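Local coordinates for CurJ (Moorea producens 3L, PDB 5TZ6), which is the dehydratase domain of a curacin polyketide synthase module and probably removes water from polyketide intermediates, including by vinylogous dehydration, at residues N143-L148 with K247-N252; L259-C264 with A277-F282. The protein carries 1 engineered substitution. One frame throughout, in Å; residues are numbered along the deposited sequence.

Contact 1. Residues N143-L148 with K247-N252; sequences NAEQSL and KFTFYN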
ATOM      1  N   ASN A 143     -19.184   4.015 -21.635  1.00 95.46           N
ATOM      2  CA  ASN A 143     -20.144   5.091 -21.814  1.00113.55           C
ATOM      3  C   ASN A 143     -21.540   4.618 -21.425  1.00107.94           C
ATOM      4  O   ASN A 143     -21.798   3.420 -21.261  1.00 97.07           O
ATOM      5  CB  ASN A 143     -20.117   5.610 -23.254  1.00123.79           C
ATOM      6  CG  ASN A 143     -19.858   4.510 -24.258  1.00118.20           C
ATOM      7  OD1 ASN A 143     -20.723   3.680 -24.525  1.00110.13           O
ATOM      8  ND2 ASN A 143     -18.651   4.495 -24.819  1.00117.48           N
ATOM      9  N   ALA A 144     -22.437   5.583 -21.256  1.00111.60           N
ATOM     10  CA  ALA A 144     -23.806   5.278 -20.880  1.00120.29           C
ATOM     11  C   ALA A 144     -24.570   4.752 -22.087  1.00129.65           C
ATOM     12  O   ALA A 144     -24.285   5.110 -23.232  1.00137.58           O
ATOM     13  CB  ALA A 144     -24.501   6.515 -20.312  1.00126.59           C
ATOM     14  N   GLU A 145     -25.541   3.877 -21.818  1.00135.96           N
ATOM     15  CA  GLU A 145     -26.278   3.207 -22.883  1.00152.86           C
ATOM     16  C   GLU A 145     -27.707   2.924 -22.439  1.00156.00           C
ATOM     17  O   GLU A 145     -28.291   1.894 -22.795  1.00152.13           O
ATOM     18  CB  GLU A 145     -25.595   1.899 -23.289  1.00160.00           C
ATOM     19  CG  GLU A 145     -24.090   1.994 -23.460  1.00170.66           C
ATOM     20  CD  GLU A 145     -23.470   0.669 -23.853  1.00172.12           C
ATOM     21  OE1 GLU A 145     -23.575   0.288 -25.037  1.00177.22           O
ATOM     22  OE2 GLU A 145     -22.885   0.004 -22.971  1.00164.02           O
ATOM     23  N   GLN A 146     -28.286   3.829 -21.661  1.00164.25           N
ATOM     24  CA  GLN A 146     -29.547   3.546 -20.980  1.00169.89           C
ATOM     25  C   GLN A 146     -30.782   4.075 -21.714  1.00184.36           C
ATOM     26  O   GLN A 146     -30.866   5.266 -22.014  1.00195.74           O
ATOM     27  CB  GLN A 146     -29.489   4.118 -19.560  1.00167.78           C
ATOM     28  CG  GLN A 146     -28.654   3.273 -18.604  1.00148.57           C
ATOM     29  CD  GLN A 146     -27.856   4.102 -17.617  1.00144.07           C
ATOM     30  OE1 GLN A 146     -26.955   4.853 -18.002  1.00147.41           O
ATOM     31  NE2 GLN A 146     -28.178   3.968 -16.334  1.00136.22           N
ATOM     32  N   SER A 147     -31.737   3.189 -22.004  1.00205.34           N
ATOM     33  CA  SER A 147     -31.614   1.757 -21.706  1.00201.96           C
ATOM     34  C   SER A 147     -32.387   0.879 -22.727  1.00194.28           C
ATOM     35  O   SER A 147     -31.764   0.415 -23.683  1.00199.58           O
ATOM     36  CB  SER A 147     -32.065   1.455 -20.271  1.00208.16           C
ATOM     37  OG  SER A 147     -31.698   2.490 -19.378  1.00219.22           O
ATOM     38  N   LEU A 148     -33.702   0.639 -22.584  1.00168.24           N
ATOM     39  CA  LEU A 148     -34.594   1.205 -21.565  1.00156.04           C
ATOM     40  C   LEU A 148     -36.071   0.824 -21.762  1.00156.77           C
ATOM     41  O   LEU A 148     -36.874   1.703 -22.076  1.00158.24           O
ATOM     42  CB  LEU A 148     -34.490   2.736 -21.563  1.00152.01           C
ATOM     43  CG  LEU A 148     -35.117   3.581 -20.449  1.00143.98           C
ATOM     44  CD1 LEU A 148     -35.780   2.725 -19.380  1.00141.60           C
ATOM     45  CD2 LEU A 148     -34.064   4.489 -19.828  1.00131.21           C
ATOM     46  N   LYS A 247     -18.304  -9.537 -21.310  1.00 59.51           N
ATOM     47  CA  LYS A 247     -18.273  -8.141 -20.891  1.00 60.54           C
ATOM     48  C   LYS A 247     -19.289  -7.857 -19.792  1.00 54.94           C
ATOM     49  O   LYS A 247     -20.472  -8.166 -19.939  1.00 51.56           O
ATOM     50  CB  LYS A 247     -18.527  -7.214 -22.082  1.00 56.56           C
ATOM     51  CG  LYS A 247     -18.506  -5.740 -21.720  1.00 67.05           C
ATOM     52  CD  LYS A 247     -18.443  -4.878 -22.959  1.00 73.57           C
ATOM     53  CE  LYS A 247     -19.689  -5.063 -23.803  1.00 83.04           C
ATOM     54  NZ  LYS A 247     -19.551  -4.397 -25.126  1.00101.98           N
ATOM     55  N   PHE A 248     -18.829  -7.230 -18.714  1.00 47.48           N
ATOM     56  CA  PHE A 248     -19.675  -6.774 -17.620  1.00 45.08           C
ATOM     57  C   PHE A 248     -19.595  -5.253 -17.546  1.00 46.22           C
ATOM     58  O   PHE A 248     -18.519  -4.698 -17.318  1.00 53.01           O
ATOM     59  CB  PHE A 248     -19.219  -7.400 -16.300  1.00 43.54           C
ATOM     60  CG  PHE A 248     -20.110  -7.082 -15.132  1.00 54.42           C
ATOM     61  CD1 PHE A 248     -20.158  -5.805 -14.601  1.00 56.21           C
ATOM     62  CD2 PHE A 248     -20.876  -8.075 -14.544  1.00 61.92           C
ATOM     63  CE1 PHE A 248     -20.972  -5.517 -13.526  1.00 63.83           C
ATOM     64  CE2 PHE A 248     -21.691  -7.796 -13.462  1.00 64.18           C
ATOM     65  CZ  PHE A 248     -21.739  -6.511 -12.953  1.00 64.37           C
ATOM     66  N   THR A 249     -20.728  -4.580 -17.689  1.00 45.06           N
ATOM     67  CA  THR A 249     -20.770  -3.126 -17.676  1.00 59.43           C
ATOM     68  C   THR A 249     -21.550  -2.636 -16.464  1.00 55.14           C
ATOM     69  O   THR A 249     -22.693  -3.053 -16.238  1.00 50.28           O
ATOM     70  CB  THR A 249     -21.385  -2.572 -18.963  1.00 57.30           C
ATOM     71  OG1 THR A 249     -20.706  -3.128 -20.093  1.00 61.71           O
ATOM     72  CG2 THR A 249     -21.268  -1.049 -18.999  1.00 61.18           C
ATOM     73  N   PHE A 250     -20.911  -1.770 -15.686  1.00 48.62           N
ATOM     74  CA  PHE A 250     -21.534  -1.055 -14.586  1.00 51.38           C
ATOM     75  C   PHE A 250     -21.814   0.371 -15.047  1.00 60.12           C
ATOM     76  O   PHE A 250     -20.890   1.091 -15.446  1.00 65.91           O
ATOM     77  CB  PHE A 250     -20.622  -1.059 -13.360  1.00 55.00           C
ATOM     78  CG  PHE A 250     -21.082  -0.158 -12.247  1.00 60.36           C
ATOM     79  CD1 PHE A 250     -22.177  -0.493 -11.456  1.00 60.27           C
ATOM     80  CD2 PHE A 250     -20.417   1.029 -11.990  1.00 62.75           C
ATOM     81  CE1 PHE A 250     -22.587   0.347 -10.425  1.00 63.82           C
ATOM     82  CE2 PHE A 250     -20.826   1.872 -10.967  1.00 67.28           C
ATOM     83  CZ  PHE A 250     -21.914   1.529 -10.185  1.00 67.57           C
ATOM     84  N   TYR A 251     -23.086   0.768 -15.002  1.00 55.75           N
ATOM     85  CA  TYR A 251     -23.521   2.098 -15.421  1.00 63.53           C
ATOM     86  C   TYR A 251     -23.617   3.065 -14.244  1.00 59.06           C
ATOM     87  O   TYR A 251     -22.968   4.114 -14.247  1.00 70.51           O
ATOM     88  CB  TYR A 251     -24.863   1.995 -16.157  1.00 66.62           C
ATOM     89  CG  TYR A 251     -24.771   1.173 -17.420  1.00 70.85           C
ATOM     90  CD1 TYR A 251     -24.383   1.754 -18.619  1.00 81.43           C
ATOM     91  CD2 TYR A 251     -25.041  -0.188 -17.408  1.00 70.64           C
ATOM     92  CE1 TYR A 251     -24.284   1.008 -19.776  1.00 85.18           C
ATOM     93  CE2 TYR A 251     -24.944  -0.948 -18.563  1.00 72.88           C
ATOM     94  CZ  TYR A 251     -24.567  -0.345 -19.741  1.00 78.27           C
ATOM     95  OH  TYR A 251     -24.468  -1.091 -20.890  1.00 75.89           O
ATOM     96  N   ASN A 252     -24.423   2.737 -13.238  1.00 65.70           N
ATOM     97  CA  ASN A 252     -24.545   3.573 -12.051  1.00 81.46           C
ATOM     98  C   ASN A 252     -25.179   2.760 -10.932  1.00 79.85           C
ATOM     99  O   ASN A 252     -25.917   1.805 -11.185  1.00 81.49           O
ATOM    100  CB  ASN A 252     -25.366   4.839 -12.332  1.00 99.71           C
ATOM    101  CG  ASN A 252     -26.756   4.530 -12.858  1.00108.18           C
ATOM    102  OD1 ASN A 252     -27.026   4.682 -14.051  1.00102.37           O
ATOM    103  ND2 ASN A 252     -27.645   4.091 -11.971  1.00110.92           N
TER

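Contact 2. Residues L259-C264 with A277-F282; sequences LWCYTC and ADIQLF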
ATOM      1  N   LEU A 259     -34.939  -4.077  -7.486  1.00 74.02           N
ATOM      2  CA  LEU A 259     -34.358  -4.079  -8.822  1.00 69.25           C
ATOM      3  C   LEU A 259     -34.960  -5.215  -9.636  1.00 65.27           C
ATOM      4  O   LEU A 259     -35.545  -6.154  -9.089  1.00 65.64           O
ATOM      5  CB  LEU A 259     -32.833  -4.245  -8.780  1.00 65.26           C
ATOM      6  CG  LEU A 259     -32.039  -3.279  -7.905  1.00 72.88           C
ATOM      7  CD1 LEU A 259     -30.558  -3.582  -8.040  1.00 72.88           C
ATOM      8  CD2 LEU A 259     -32.342  -1.825  -8.266  1.00 81.82           C
ATOM      9  N   TRP A 260     -34.804  -5.127 -10.956  1.00 64.98           N
ATOM     10  CA  TRP A 260     -35.265  -6.171 -11.859  1.00 68.36           C
ATOM     11  C   TRP A 260     -34.069  -6.762 -12.589  1.00 69.99           C
ATOM     12  O   TRP A 260     -33.154  -6.034 -12.981  1.00 75.82           O
ATOM     13  CB  TRP A 260     -36.275  -5.633 -12.873  1.00 68.59           C
ATOM     14  CG  TRP A 260     -37.575  -5.178 -12.271  1.00 76.58           C
ATOM     15  CD1 TRP A 260     -37.931  -3.895 -11.969  1.00 81.19           C
ATOM     16  CD2 TRP A 260     -38.693  -5.999 -11.910  1.00 73.92           C
ATOM     17  NE1 TRP A 260     -39.198  -3.869 -11.439  1.00 92.00           N
ATOM     18  CE2 TRP A 260     -39.689  -5.146 -11.394  1.00 83.66           C
ATOM     19  CE3 TRP A 260     -38.950  -7.372 -11.974  1.00 69.89           C
ATOM     20  CZ2 TRP A 260     -40.918  -5.620 -10.946  1.00 89.61           C
ATOM     21  CZ3 TRP A 260     -40.169  -7.840 -11.531  1.00 84.72           C
ATOM     22  CH2 TRP A 260     -41.139  -6.967 -11.021  1.00 93.86           C
ATOM     23  N   CYS A 261     -34.082  -8.079 -12.781  1.00 62.87           N
ATOM     24  CA  CYS A 261     -32.997  -8.786 -13.446  1.00 60.47           C
ATOM     25  C   CYS A 261     -33.570  -9.656 -14.556  1.00 64.88           C
ATOM     26  O   CYS A 261     -34.277 -10.630 -14.279  1.00 81.46           O
ATOM     27  CB  CYS A 261     -32.203  -9.634 -12.457  1.00 63.14           C
ATOM     28  SG  CYS A 261     -30.902 -10.572 -13.259  1.00 71.57           S
ATOM     29  N   TYR A 262     -33.240  -9.332 -15.800  1.00 57.90           N
ATOM     30  CA  TYR A 262     -33.702 -10.072 -16.965  1.00 52.07           C
ATOM     31  C   TYR A 262     -32.548 -10.884 -17.530  1.00 54.79           C
ATOM     32  O   TYR A 262     -31.460 -10.352 -17.748  1.00 58.73           O
ATOM     33  CB  TYR A 262     -34.256  -9.121 -18.025  1.00 58.80           C
ATOM     34  CG  TYR A 262     -34.656  -9.786 -19.323  1.00 69.94           C
ATOM     35  CD1 TYR A 262     -35.619 -10.787 -19.347  1.00 67.68           C
ATOM     36  CD2 TYR A 262     -34.095  -9.385 -20.533  1.00 69.49           C
ATOM     37  CE1 TYR A 262     -35.992 -11.389 -20.534  1.00 74.04           C
ATOM     38  CE2 TYR A 262     -34.466  -9.978 -21.727  1.00 70.65           C
ATOM     39  CZ  TYR A 262     -35.414 -10.981 -21.722  1.00 79.82           C
ATOM     40  OH  TYR A 262     -35.787 -11.578 -22.905  1.00 83.02           O
ATOM     41  N   THR A 263     -32.779 -12.171 -17.745  1.00 64.06           N
ATOM     42  CA  THR A 263     -31.745 -13.086 -18.205  1.00 58.29           C
ATOM     43  C   THR A 263     -32.292 -13.903 -19.359  1.00 60.50           C
ATOM     44  O   THR A 263     -33.470 -14.272 -19.362  1.00 67.42           O
ATOM     45  CB  THR A 263     -31.281 -14.041 -17.088  1.00 63.59           C
ATOM     46  OG1 THR A 263     -30.716 -13.296 -16.002  1.00 68.50           O
ATOM     47  CG2 THR A 263     -30.247 -15.022 -17.621  1.00 63.80           C
ATOM     48  N   CYS A 264     -31.444 -14.175 -20.346  1.00 58.42           N
ATOM     49  CA  CYS A 264     -31.812 -15.112 -21.400  1.00 63.33           C
ATOM     50  C   CYS A 264     -30.582 -15.905 -21.799  1.00 60.38           C
ATOM     51  O   CYS A 264     -29.456 -15.420 -21.696  1.00 61.71           O
ATOM     52  CB  CYS A 264     -32.425 -14.408 -22.619  1.00 79.63           C
ATOM     53  SG  CYS A 264     -31.717 -12.806 -22.992  1.00101.17           S
ATOM     54  N   ALA A 277     -25.455 -17.053 -21.476  1.00 49.69           N
ATOM     55  CA  ALA A 277     -26.551 -16.157 -21.145  1.00 54.90           C
ATOM     56  C   ALA A 277     -26.118 -14.699 -21.247  1.00 53.54           C
ATOM     57  O   ALA A 277     -24.937 -14.369 -21.103  1.00 51.46           O
ATOM     58  CB  ALA A 277     -27.062 -16.436 -19.732  1.00 39.80           C
ATOM     59  N   ASP A 278     -27.096 -13.835 -21.503  1.00 55.57           N
ATOM     60  CA  ASP A 278     -26.976 -12.396 -21.332  1.00 61.00           C
ATOM     61  C   ASP A 278     -27.888 -11.970 -20.188  1.00 58.65           C
ATOM     62  O   ASP A 278     -28.999 -12.499 -20.030  1.00 61.97           O
ATOM     63  CB  ASP A 278     -27.355 -11.646 -22.613  1.00 75.09           C
ATOM     64  CG  ASP A 278     -26.342 -11.842 -23.738  1.00 99.49           C
ATOM     65  OD1 ASP A 278     -25.132 -11.946 -23.449  1.00108.17           O
ATOM     66  OD2 ASP A 278     -26.760 -11.892 -24.914  1.00116.97           O
ATOM     67  N   ILE A 279     -27.418 -11.005 -19.400  1.00 57.31           N
ATOM     68  CA  ILE A 279     -28.118 -10.552 -18.206  1.00 58.35           C
ATOM     69  C   ILE A 279     -28.189  -9.033 -18.209  1.00 55.06           C
ATOM     70  O   ILE A 279     -27.256  -8.349 -18.645  1.00 56.54           O
ATOM     71  CB  ILE A 279     -27.421 -11.067 -16.928  1.00 59.72           C
ATOM     72  CG1 ILE A 279     -27.181 -12.580 -17.032  1.00 58.01           C
ATOM     73  CG2 ILE A 279     -28.232 -10.701 -15.698  1.00 54.79           C
ATOM     74  CD1 ILE A 279     -26.256 -13.138 -15.976  1.00 54.53           C
ATOM     75  N   GLN A 280     -29.300  -8.511 -17.684  1.00 49.17           N
ATOM     76  CA  GLN A 280     -29.572  -7.078 -17.612  1.00 48.76           C
ATOM     77  C   GLN A 280     -30.186  -6.784 -16.250  1.00 48.61           C
ATOM     78  O   GLN A 280     -31.277  -7.266 -15.937  1.00 46.83           O
ATOM     79  CB  GLN A 280     -30.504  -6.633 -18.739  1.00 55.83           C
ATOM     80  CG  GLN A 280     -29.839  -6.601 -20.108  1.00 58.94           C
ATOM     81  CD  GLN A 280     -30.753  -6.041 -21.169  1.00 76.87           C
ATOM     82  OE1 GLN A 280     -31.952  -6.319 -21.180  1.00 84.77           O
ATOM     83  NE2 GLN A 280     -30.200  -5.225 -22.055  1.00 85.33           N
ATOM     84  N   LEU A 281     -29.468  -6.045 -15.420  1.00 51.41           N
ATOM     85  CA  LEU A 281     -29.993  -5.559 -14.157  1.00 55.15           C
ATOM     86  C   LEU A 281     -30.429  -4.115 -14.356  1.00 60.60           C
ATOM     87  O   LEU A 281     -29.638  -3.297 -14.832  1.00 73.09           O
ATOM     88  CB  LEU A 281     -28.926  -5.661 -13.070  1.00 45.73           C
ATOM     89  CG  LEU A 281     -29.270  -5.230 -11.648  1.00 58.43           C
ATOM     90  CD1 LEU A 281     -30.384  -6.090 -11.058  1.00 50.41           C
ATOM     91  CD2 LEU A 281     -28.010  -5.289 -10.796  1.00 54.97           C
ATOM     92  N   PHE A 282     -31.682  -3.798 -14.020  1.00 62.54           N
ATOM     93  CA  PHE A 282     -32.173  -2.442 -14.240  1.00 69.12           C
ATOM     94  C   PHE A 282     -33.106  -1.995 -13.118  1.00 71.94           C
ATOM     95  O   PHE A 282     -33.547  -2.781 -12.267  1.00 69.40           O
ATOM     96  CB  PHE A 282     -32.851  -2.283 -15.611  1.00 71.62           C
ATOM     97  CG  PHE A 282     -33.958  -3.247 -15.862  1.00 67.25           C
ATOM     98  CD1 PHE A 282     -33.688  -4.524 -16.321  1.00 63.00           C
ATOM     99  CD2 PHE A 282     -35.277  -2.871 -15.652  1.00 70.22           C
ATOM    100  CE1 PHE A 282     -34.711  -5.421 -16.550  1.00 75.65           C
ATOM    101  CE2 PHE A 282     -36.306  -3.759 -15.881  1.00 84.30           C
ATOM    102  CZ  PHE A 282     -36.024  -5.038 -16.329  1.00 85.48           C
TER

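Contact 1. Residues N143-L148 with K247-N252
The connection from strand 132-141 to helix 151-157, which in this probable double-hotdog fold runs from one hotdog half to the other, passes over the end of strand 239-250 and meets the residues just beyond it, Tyr-251 and Asn-252, through Glu-145 and Gln-146. Tyr-251 OH donates a hydrogen bond of 2.8 Å to Glu-145 OE2, reaching that oxygen from above the carboxylate plane. The two side chains cross at about a right angle, and the glutamate stem lies against the ring, Glu-145 CG being 3.8 Å from Tyr-251 CE1. Ala-144 CA also meets the ring edge, 4.2 Å from Tyr-251 CD1. Two residues back in the chain, Thr-249 CG2 lies over one face of the Tyr-251 ring, offset toward the rim, 3.5 Å above the plane. Gln-146 runs past Tyr-251 in the opposite direction. Its chain is not fully extended (chi2 143° places CD), and beyond the bend Gln-146 NE2 donates to Asn-252 OD1 at 2.7 Å, with an N-H...O angle of 152°. The two amide planes are nearly coplanar, 29° apart. Tyr-251 also packs on Leu-288 and Gln-291 of strand 288-300, and Gln-146 touches Leu-288. A phenylalanine in place of Tyr-251 would keep the ring but would probably leave Glu-145 OE2 without its hydroxyl donor, and the carboxylate freer to turn. Two side-chain bonds, one to a carboxylate and one between amides, thus carry the polar part of the attachment, and Lys-247 NZ, 5.9 Å from Glu-145 OE2, is too distant for a salt bridge but may weakly steady the negative charge.

Contact 2. Residues L259-C264 with A277-F282
Trp-260 and Phe-282 lead the packing on one face of the antiparallel hairpin of strands 258-267 and 274-282. Phe-282 CG stands between its backbone N and carbonyl carbon (chi1 55°), and Trp-260 CB lies over one face of the phenyl ring in a CH-pi contact, 3.8 Å from the ring centroid. The five-membered ring of Trp-260 and this phenyl are 22° from parallel but displaced, with little face-to-face overlap. Tyr-262 CB meets the edge of the same ring, 4.0 Å from Phe-282 CE1. Tyr-262 and Gln-280 lie side by side, with Gln-280 OE1 in the plane of the phenol ring at its edge, 3.8 Å from Tyr-262 CD2.

The reverse face is mostly apolar: Ile-279 CG2 touches both Cys-261 SG and Thr-263 OG1 at 3.6 Å, and Leu-281 CD1 packs on Leu-259 CB at 3.8 Å. Helix 215-223, which carries Asp-219 of the ligand pocket, covers Leu-259, Cys-261 and Leu-281, and the side chain of Ile-279 is about 10 Å from the bound ligand; helix 151-157 covers Trp-260 and Tyr-262 on the first face. The polar ends have partners beyond the segments: Trp-260 NE1 bonds to Gln-284, Tyr-262 OH to Glu-194, Thr-263 OG1 to Ser-224 and Gln-280 NE2 to Gln-291.

Six backbone N-H...O bonds in three pairs hold the strands together, while largely apolar side chains fill the faces toward both helices.

In the fold
Read from the N terminus, the chain leaves strand 132-141, forms the first side of contact 1 at 143-148, and returns to it only at 247-252, closing a long loop of 98 residues that includes helices 151-157 and 215-223. Contact 2 then opens at 259-264 and closes at 277-282 across a short hairpin turn, so the two follow in series and neither nest nor cross. The centres of the two contacts lie about 12 Å apart, and the contacts do not touch. Strand 288-300, next in the chain, pairs with strand 239-250 on one side and with strand 274-282 on the other, joining the strands of both contacts.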